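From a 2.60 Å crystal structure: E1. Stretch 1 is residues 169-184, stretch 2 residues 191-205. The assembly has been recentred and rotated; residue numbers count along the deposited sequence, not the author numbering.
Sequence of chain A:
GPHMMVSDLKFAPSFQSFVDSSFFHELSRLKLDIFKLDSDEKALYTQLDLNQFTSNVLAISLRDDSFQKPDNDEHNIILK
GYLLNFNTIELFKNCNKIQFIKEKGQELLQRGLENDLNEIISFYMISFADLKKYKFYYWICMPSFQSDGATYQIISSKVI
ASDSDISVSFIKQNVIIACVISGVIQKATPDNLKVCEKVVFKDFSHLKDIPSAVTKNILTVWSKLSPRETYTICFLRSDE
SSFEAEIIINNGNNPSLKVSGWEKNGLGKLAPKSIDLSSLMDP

Stretch 1 169-184: SFIKQNVIIACVISGV
Stretch 2, residues 191-205: DNLKVCEKVVFKDFS

Two short antiparallel strands pair through their backbones, and a buried lysine at one end and a glutamate at the other tie the flanking segments to the pair. Strand 177-181 runs at 150° to the strand around Val199, Val200 and Phe201, its axis 4.1 Å away at closest approach, with both chains in extended conformation (Ile177 phi/psi -137/133, Val200 -107/130). Ile177 faces Phe201 and Cys179 faces Val199 as non-hydrogen-bonded pairs, CA to CA 4.3 and 3.9 Å. Between them, Ala178 and Val200 exchange hydrogen bonds: Ala178 N to Val200 O is 2.6 Å, Val200 N to Ala178 O 2.5 Å. Lys202 N to Ile176 O, 2.5 Å, and Glu197 N to Val180 O, 2.8 Å, extend the ladder.

Side chains alternate between faces. Ile177 (m, t) lies with Phe201 (t), CG1 to CD2 3.3 Å, two buried apolar side chains on one face of the sheet, so the contact needs no polar partner. On the other face, the small Ala178 sits beside Val200 (m), CB to CG2 3.2 Å, and Val180 (t) reaches the same valine, CG2 to CG1 3.7 Å.

The preceding helix brings Phe170 (t) over this second face. Val200 CG2 lies over one face of its ring, 3.3 Å from the centroid; over the opposite face runs Lys202 (m), whose CE is 3.7 Å from the centroid. An aromatic ring suits this slot because its faces accept both methyl and cationic partners: Lys202 NZ stands 4.2 Å from the centroid, a cation-pi contact. The long lysine chain also carries NZ to two backbone carbonyls, Phe170 O and Val175 O, each hydrogen-bonded at 2.7 Å.

At the far end, a type I' turn spans Ile181 to Val184, with positive phi at Ser182 (64°) and Gly183 (81°), the latter favouring glycine. Glu197 (m, p) bends its carboxylate to the turn: Ser182 N to Glu197 OE2 is a 2.9 Å hydrogen bond.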

# COMPACT_ATOMS: atom_id res chain seq x y z
N SER A 169 2.72 -21.94 -4.09
CA SER A 169 3.81 -21.84 -3.12
C SER A 169 3.82 -20.43 -2.52
O SER A 169 4.14 -20.24 -1.35
CB SER A 169 5.14 -22.13 -3.82
OG SER A 169 6.25 -21.88 -2.98
N PHE A 170 3.45 -19.45 -3.34
CA PHE A 170 3.40 -18.05 -2.90
C PHE A 170 2.08 -17.78 -2.18
O PHE A 170 2.05 -17.10 -1.15
CB PHE A 170 3.53 -17.10 -4.10
CG PHE A 170 3.65 -15.65 -3.72
CD1 PHE A 170 3.18 -14.65 -4.57
CD2 PHE A 170 4.22 -15.27 -2.51
CE1 PHE A 170 3.27 -13.31 -4.22
CE2 PHE A 170 4.32 -13.94 -2.16
CZ PHE A 170 3.84 -12.95 -3.02
N ILE A 171 1.00 -18.32 -2.73
CA ILE A 171 -0.32 -18.14 -2.15
C ILE A 171 -0.42 -18.86 -0.81
O ILE A 171 -1.16 -18.44 0.09
CB ILE A 171 -1.40 -18.66 -3.10
CG1 ILE A 171 -1.29 -17.92 -4.43
CG2 ILE A 171 -2.77 -18.50 -2.48
CD1 ILE A 171 -2.42 -18.20 -5.39
N LYS A 172 0.34 -19.94 -0.67
CA LYS A 172 0.36 -20.71 0.57
C LYS A 172 0.99 -19.86 1.66
O LYS A 172 0.82 -20.14 2.85
CB LYS A 172 1.16 -22.01 0.38
N GLN A 173 1.71 -18.82 1.23
CA GLN A 173 2.39 -17.92 2.15
C GLN A 173 1.56 -16.73 2.57
O GLN A 173 0.70 -16.26 1.84
CB GLN A 173 3.70 -17.44 1.54
CG GLN A 173 4.89 -18.27 1.93
CD GLN A 173 6.10 -17.97 1.08
OE1 GLN A 173 6.44 -16.80 0.85
NE2 GLN A 173 6.77 -19.02 0.61
N ASN A 174 1.86 -16.24 3.76
CA ASN A 174 1.16 -15.11 4.34
C ASN A 174 1.71 -13.77 3.83
O ASN A 174 1.25 -12.71 4.24
CB ASN A 174 1.28 -15.18 5.87
CG ASN A 174 0.12 -14.53 6.59
OD1 ASN A 174 0.21 -14.20 7.77
ND2 ASN A 174 -0.99 -14.35 5.87
N VAL A 175 2.70 -13.81 2.93
CA VAL A 175 3.28 -12.58 2.41
C VAL A 175 2.61 -12.13 1.14
O VAL A 175 2.07 -12.94 0.39
CB VAL A 175 4.79 -12.72 2.13
CG1 VAL A 175 5.51 -13.05 3.42
CG2 VAL A 175 5.02 -13.79 1.09
N ILE A 176 2.63 -10.82 0.90
CA ILE A 176 2.02 -10.25 -0.29
C ILE A 176 3.09 -9.95 -1.34
O ILE A 176 2.80 -9.75 -2.52
CB ILE A 176 1.12 -9.01 0.08
CG1 ILE A 176 1.13 -7.96 -1.02
CG2 ILE A 176 1.58 -8.39 1.38
CD1 ILE A 176 2.21 -6.96 -0.85
N ILE A 177 4.35 -9.96 -0.91
CA ILE A 177 5.49 -9.74 -1.79
C ILE A 177 6.59 -10.74 -1.42
O ILE A 177 6.91 -10.94 -0.25
CB ILE A 177 6.08 -8.32 -1.66
CG1 ILE A 177 5.10 -7.27 -2.18
CG2 ILE A 177 7.37 -8.23 -2.49
CD1 ILE A 177 5.65 -5.85 -2.08
N ALA A 178 7.16 -11.38 -2.43
CA ALA A 178 8.23 -12.33 -2.21
C ALA A 178 9.12 -12.29 -3.44
O ALA A 178 8.91 -11.46 -4.34
CB ALA A 178 7.66 -13.74 -2.01
N CYS A 179 10.12 -13.14 -3.49
CA CYS A 179 10.98 -13.17 -4.65
C CYS A 179 11.24 -14.63 -4.97
O CYS A 179 10.83 -15.52 -4.23
CB CYS A 179 12.29 -12.42 -4.40
SG CYS A 179 13.47 -13.20 -3.29
N VAL A 180 11.90 -14.87 -6.10
CA VAL A 180 12.19 -16.23 -6.49
C VAL A 180 13.69 -16.36 -6.67
O VAL A 180 14.33 -15.51 -7.29
CB VAL A 180 11.47 -16.59 -7.79
CG1 VAL A 180 11.51 -18.08 -8.00
CG2 VAL A 180 10.03 -16.11 -7.73
N ILE A 181 14.26 -17.41 -6.07
CA ILE A 181 15.69 -17.66 -6.15
C ILE A 181 15.89 -19.13 -6.49
O ILE A 181 15.65 -20.01 -5.66
CB ILE A 181 16.40 -17.36 -4.82
CG1 ILE A 181 16.14 -15.92 -4.41
CG2 ILE A 181 17.89 -17.63 -4.96
CD1 ILE A 181 17.00 -15.46 -3.27
N SER A 182 16.30 -19.38 -7.72
CA SER A 182 16.51 -20.75 -8.18
C SER A 182 15.19 -21.51 -8.20
O SER A 182 15.14 -22.68 -7.82
CB SER A 182 17.51 -21.48 -7.28
OG SER A 182 18.80 -20.90 -7.38
N GLY A 183 14.13 -20.83 -8.63
CA GLY A 183 12.84 -21.48 -8.74
C GLY A 183 12.04 -21.61 -7.47
O GLY A 183 10.88 -21.98 -7.52
N VAL A 184 12.66 -21.32 -6.33
CA VAL A 184 11.95 -21.43 -5.06
C VAL A 184 11.65 -20.05 -4.48
O VAL A 184 12.50 -19.16 -4.46
CB VAL A 184 12.76 -22.28 -4.04
CG1 VAL A 184 13.25 -23.54 -4.71
CG2 VAL A 184 13.94 -21.51 -3.49
N ASP A 191 19.69 -9.30 0.20
CA ASP A 191 20.60 -10.23 -0.45
C ASP A 191 19.88 -11.17 -1.41
O ASP A 191 20.45 -11.59 -2.42
CB ASP A 191 21.40 -11.03 0.58
CG ASP A 191 22.39 -10.17 1.34
OD1 ASP A 191 22.90 -9.16 0.79
OD2 ASP A 191 22.69 -10.50 2.51
N ASN A 192 18.63 -11.49 -1.10
CA ASN A 192 17.83 -12.34 -1.97
C ASN A 192 17.46 -11.54 -3.19
O ASN A 192 17.47 -12.05 -4.31
CB ASN A 192 16.56 -12.79 -1.28
CG ASN A 192 16.77 -14.00 -0.43
OD1 ASN A 192 17.88 -14.53 -0.37
ND2 ASN A 192 15.72 -14.45 0.24
N LEU A 193 17.14 -10.26 -2.97
CA LEU A 193 16.76 -9.39 -4.07
C LEU A 193 17.93 -9.14 -5.00
O LEU A 193 17.74 -8.93 -6.19
CB LEU A 193 16.19 -8.07 -3.55
CG LEU A 193 14.80 -8.26 -2.94
CD1 LEU A 193 14.43 -7.06 -2.09
CD2 LEU A 193 13.80 -8.50 -4.05
N LYS A 194 19.15 -9.17 -4.46
CA LYS A 194 20.33 -8.96 -5.28
C LYS A 194 20.60 -10.13 -6.22
O LYS A 194 21.25 -9.95 -7.25
CB LYS A 194 21.56 -8.74 -4.40
CG LYS A 194 21.56 -7.40 -3.70
CD LYS A 194 22.76 -7.23 -2.80
CE LYS A 194 22.75 -5.84 -2.17
NZ LYS A 194 23.85 -5.68 -1.17
N VAL A 195 20.08 -11.31 -5.87
CA VAL A 195 20.28 -12.51 -6.68
C VAL A 195 19.01 -13.18 -7.19
O VAL A 195 19.08 -14.11 -8.00
CB VAL A 195 21.09 -13.59 -5.90
CG1 VAL A 195 22.30 -12.95 -5.23
CG2 VAL A 195 20.21 -14.27 -4.86
N CYS A 196 17.85 -12.74 -6.73
CA CYS A 196 16.60 -13.36 -7.18
C CYS A 196 16.34 -13.09 -8.66
O CYS A 196 16.81 -12.10 -9.21
CB CYS A 196 15.43 -12.83 -6.36
SG CYS A 196 15.01 -11.12 -6.74
N GLU A 197 15.59 -14.00 -9.29
CA GLU A 197 15.26 -13.88 -10.70
C GLU A 197 14.13 -12.89 -10.83
O GLU A 197 13.99 -12.23 -11.86
CB GLU A 197 14.78 -15.21 -11.29
CG GLU A 197 15.79 -16.32 -11.31
CD GLU A 197 15.82 -17.10 -10.02
OE1 GLU A 197 14.78 -17.73 -9.70
OE2 GLU A 197 16.88 -17.09 -9.35
N LYS A 198 13.32 -12.82 -9.78
CA LYS A 198 12.18 -11.94 -9.78
C LYS A 198 11.52 -11.78 -8.44
O LYS A 198 11.87 -12.44 -7.47
CB LYS A 198 11.16 -12.43 -10.79
CG LYS A 198 10.80 -13.88 -10.69
CD LYS A 198 10.19 -14.33 -12.01
CE LYS A 198 9.74 -15.78 -11.95
NZ LYS A 198 9.35 -16.26 -13.31
N VAL A 199 10.56 -10.87 -8.41
CA VAL A 199 9.77 -10.54 -7.24
C VAL A 199 8.32 -10.90 -7.51
O VAL A 199 7.79 -10.56 -8.56
CB VAL A 199 9.86 -9.04 -6.94
CG1 VAL A 199 8.81 -8.63 -5.90
CG2 VAL A 199 11.27 -8.72 -6.45
N VAL A 200 7.68 -11.58 -6.57
CA VAL A 200 6.28 -11.95 -6.72
C VAL A 200 5.46 -11.06 -5.80
O VAL A 200 5.77 -10.92 -4.61
CB VAL A 200 6.06 -13.46 -6.42
CG1 VAL A 200 6.84 -14.28 -7.41
CG2 VAL A 200 6.53 -13.80 -5.03
N PHE A 201 4.42 -10.46 -6.36
CA PHE A 201 3.59 -9.52 -5.62
C PHE A 201 2.10 -9.84 -5.74
O PHE A 201 1.57 -10.02 -6.84
CB PHE A 201 3.89 -8.12 -6.16
CG PHE A 201 2.96 -7.04 -5.68
CD1 PHE A 201 2.49 -6.07 -6.57
CD2 PHE A 201 2.59 -6.95 -4.34
CE1 PHE A 201 1.67 -5.05 -6.14
CE2 PHE A 201 1.77 -5.92 -3.91
CZ PHE A 201 1.31 -4.97 -4.80
N LYS A 202 1.42 -9.95 -4.60
CA LYS A 202 -0.01 -10.18 -4.60
C LYS A 202 -0.55 -8.77 -4.81
O LYS A 202 -0.75 -8.00 -3.88
CB LYS A 202 -0.47 -10.78 -3.27
CG LYS A 202 -0.24 -12.28 -3.22
CD LYS A 202 0.13 -12.81 -1.84
CE LYS A 202 0.31 -14.32 -1.90
NZ LYS A 202 0.60 -14.93 -0.58
N ASP A 203 -0.72 -8.45 -6.09
CA ASP A 203 -1.18 -7.15 -6.54
C ASP A 203 -2.44 -6.61 -5.86
O ASP A 203 -3.38 -7.35 -5.55
CB ASP A 203 -1.39 -7.23 -8.04
CG ASP A 203 -1.26 -5.89 -8.71
OD1 ASP A 203 -1.40 -5.86 -9.95
OD2 ASP A 203 -1.02 -4.87 -8.02
N PHE A 204 -2.45 -5.30 -5.62
CA PHE A 204 -3.59 -4.63 -5.01
C PHE A 204 -4.50 -4.13 -6.10
O PHE A 204 -5.39 -3.34 -5.86
CB PHE A 204 -3.13 -3.46 -4.16
CG PHE A 204 -2.43 -3.87 -2.91
CD1 PHE A 204 -2.36 -5.20 -2.55
CD2 PHE A 204 -1.84 -2.92 -2.10
CE1 PHE A 204 -1.72 -5.59 -1.40
CE2 PHE A 204 -1.19 -3.29 -0.94
CZ PHE A 204 -1.13 -4.63 -0.59
N SER A 205 -4.25 -4.58 -7.31
CA SER A 205 -5.10 -4.16 -8.39
C SER A 205 -5.50 -5.42 -9.12
O SER A 205 -4.71 -6.36 -9.22
CB SER A 205 -4.36 -3.21 -9.33
OG SER A 205 -5.21 -2.77 -10.39